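Local coordinates for protein lamina-associated polypeptide 2 isoforms alpha/zeta (Mus musculus, PDB 2V0X) that forms, through its C-terminal domain, a coiled-coil homodimer and serves as a component of the nuclear lamina, probably linking lamin A with chromatin, at the interface of chains A and B. Residues are numbered along the deposited sequence; one frame, centred on the assembly and turned at random. Chains: chain A/B, Lamina-associated polypeptide 2 isoforms alpha/zeta.

The interface of chains A and B. Residues chain A 47, 180-181, 184; chain B 71, 114, 117-118, 121.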
ATOM      1  N   TRP A  47      10.984  10.061  -0.219  1.00 30.00           N
ATOM      2  CA  TRP A  47      10.646  11.165   0.676  1.00 29.61           C
ATOM      3  C   TRP A  47      11.465  12.455   0.515  1.00 33.48           C
ATOM      4  O   TRP A  47      11.209  13.450   1.207  1.00 34.73           O
ATOM      5  CB  TRP A  47      10.692  10.698   2.125  1.00 27.50           C
ATOM      6  CG  TRP A  47       9.583   9.722   2.462  1.00 25.71           C
ATOM      7  CD1 TRP A  47       8.549   9.333   1.645  1.00 24.94           C
ATOM      8  CD2 TRP A  47       9.406   9.032   3.700  1.00 24.17           C
ATOM      9  NE1 TRP A  47       7.738   8.444   2.309  1.00 25.63           N
ATOM     10  CE2 TRP A  47       8.241   8.243   3.575  1.00 24.34           C
ATOM     11  CE3 TRP A  47      10.117   9.011   4.916  1.00 23.45           C
ATOM     12  CZ2 TRP A  47       7.761   7.437   4.627  1.00 22.39           C
ATOM     13  CZ3 TRP A  47       9.636   8.207   5.966  1.00 22.96           C
ATOM     14  CH2 TRP A  47       8.471   7.437   5.811  1.00 22.45           C
ATOM     15  N   SER A 180       4.330   2.104  -1.210  1.00 26.82           N
ATOM     16  CA  SER A 180       3.952   2.474   0.167  1.00 26.85           C
ATOM     17  C   SER A 180       4.590   3.798   0.577  1.00 25.02           C
ATOM     18  O   SER A 180       3.936   4.645   1.183  1.00 25.99           O
ATOM     19  CB  SER A 180       4.387   1.413   1.183  1.00 28.98           C
ATOM     20  OG  SER A 180       3.568   0.278   1.094  1.00 28.08           O
ATOM     21  N   ALA A 181       5.862   3.960   0.228  1.00 24.34           N
ATOM     22  CA  ALA A 181       6.619   5.171   0.527  1.00 22.91           C
ATOM     23  C   ALA A 181       5.950   6.370  -0.162  1.00 24.03           C
ATOM     24  O   ALA A 181       5.819   7.432   0.444  1.00 27.63           O
ATOM     25  CB  ALA A 181       8.094   5.028   0.064  1.00 22.62           C
HETATM   26  N   MSE A 184       2.677   7.162   1.695  1.00 26.22           N
HETATM   27  CA  MSE A 184       3.009   7.812   2.961  1.00 24.47           C
HETATM   28  C   MSE A 184       3.424   9.259   2.729  1.00 24.76           C
HETATM   29  O   MSE A 184       3.114  10.128   3.545  1.00 28.28           O
HETATM   30  CB  MSE A 184       4.125   7.044   3.680  1.00 26.02           C
HETATM   31  CG  MSE A 184       3.639   5.655   4.165  1.00 32.13           C
HETATM   32 SE   MSE A 184       5.038   4.290   4.292  1.00 38.96          SE
HETATM   33  CE  MSE A 184       5.679   4.767   6.056  1.00 35.33           C
TER
ATOM     34  N   ILE B  71       9.965   5.602  10.948  1.00 40.65           N
ATOM     35  CA  ILE B  71       9.326   5.527   9.638  1.00 39.21           C
ATOM     36  C   ILE B  71       7.885   5.016   9.597  1.00 37.26           C
ATOM     37  O   ILE B  71       7.036   5.603   8.935  1.00 38.39           O
ATOM     38  CB  ILE B  71      10.229   4.700   8.688  1.00 38.76           C
ATOM     39  CG1 ILE B  71      11.312   5.604   8.117  1.00 41.55           C
ATOM     40  CG2 ILE B  71       9.429   3.954   7.603  1.00 36.98           C
ATOM     41  CD1 ILE B  71      12.440   4.836   7.449  1.00 50.24           C
ATOM     42  N   TYR B 114      -1.839   6.741   5.676  1.00 23.76           N
ATOM     43  CA  TYR B 114      -0.439   6.551   6.006  1.00 23.09           C
ATOM     44  C   TYR B 114      -0.233   5.219   6.710  1.00 24.82           C
ATOM     45  O   TYR B 114       0.664   4.444   6.361  1.00 28.99           O
ATOM     46  CB  TYR B 114       0.070   7.690   6.899  1.00 20.82           C
ATOM     47  CG  TYR B 114       1.565   7.673   7.150  1.00 20.47           C
ATOM     48  CD1 TYR B 114       2.399   8.579   6.512  1.00 21.29           C
ATOM     49  CD2 TYR B 114       2.143   6.754   8.033  1.00 20.54           C
ATOM     50  CE1 TYR B 114       3.768   8.586   6.738  1.00 22.18           C
ATOM     51  CE2 TYR B 114       3.536   6.742   8.265  1.00 18.42           C
ATOM     52  CZ  TYR B 114       4.336   7.667   7.612  1.00 19.10           C
ATOM     53  OH  TYR B 114       5.694   7.705   7.813  1.00 27.08           O
ATOM     54  N   ALA B 117      -0.659   2.123   4.503  1.00 21.64           N
ATOM     55  CA  ALA B 117       0.531   2.017   3.648  1.00 19.91           C
ATOM     56  C   ALA B 117       1.750   1.492   4.414  1.00 23.15           C
ATOM     57  O   ALA B 117       2.529   0.671   3.897  1.00 26.50           O
ATOM     58  CB  ALA B 117       0.863   3.384   3.054  1.00 18.43           C
ATOM     59  N   ALA B 118       1.943   2.007   5.630  1.00 20.62           N
ATOM     60  CA  ALA B 118       3.059   1.593   6.463  1.00 19.16           C
ATOM     61  C   ALA B 118       2.948   0.090   6.761  1.00 20.14           C
ATOM     62  O   ALA B 118       3.964  -0.626   6.811  1.00 25.11           O
ATOM     63  CB  ALA B 118       3.060   2.389   7.770  1.00 19.52           C
ATOM     64  N   LEU B 121       3.926  -1.888   3.923  1.00 22.56           N
ATOM     65  CA  LEU B 121       5.382  -1.823   3.854  1.00 22.49           C
ATOM     66  C   LEU B 121       5.971  -2.918   4.756  1.00 21.05           C
ATOM     67  O   LEU B 121       6.921  -3.608   4.359  1.00 21.77           O
ATOM     68  CB  LEU B 121       5.844  -0.435   4.309  1.00 25.02           C
ATOM     69  CG  LEU B 121       7.231   0.198   4.212  1.00 27.54           C
ATOM     70  CD1 LEU B 121       8.316  -0.734   4.678  1.00 28.16           C
ATOM     71  CD2 LEU B 121       7.483   0.666   2.815  1.00 33.77           C
TER
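One face of the B:Tyr114 ring is taken by the selenomethionine A:Met184, whose CG sits over the ring centre, 3.9 Å from the centroid, in a CH-pi contact. In the ring plane, at the phenol end, lies the carbonyl of B:Ile71. The indole of A:Trp47 crosses this phenol at about a right angle, bringing CH2 of its benzo ring to 3.4 Å from B:Tyr114 OH, while the A:Met184 methyl CE and the B:Ile71 carbonyl oxygen lie at the indole's edge. The junction illustrates how aromatic groups that pack across a two-fold helical interface can also be held by hydrogen bonds within their own chains. B:Tyr114 OH donates to B:Ile71 O (2.7 Å) in the carbonyl plane, tying helix 100-146 to helix 66-72 of the same chain; A:Trp47 NE1 gives its N-H to A:Ala181 O (2.9 Å), nearly in the indole plane. A bend at chi3 (84°) turns A:Met184 CE back towards the phenol oxygen and B:Ala118 CB. Replacing B:Tyr114 with an alanine would probably leave A:Met184 without the face it packs on and B:Ile71 O without its hydroxyl partner. Farther along the paired helices, the B:Leu121 methyl CD2 packs on A:Ser180 CB at 3.6 Å. Beside it the serine hydroxyl, held next to its own backbone N (chi1 -74°), reaches across the interface, where A:Ser180 OG donates to the main-chain oxygen B:Ala117 O at 3.0 Å, tilted 25° from the carbonyl plane.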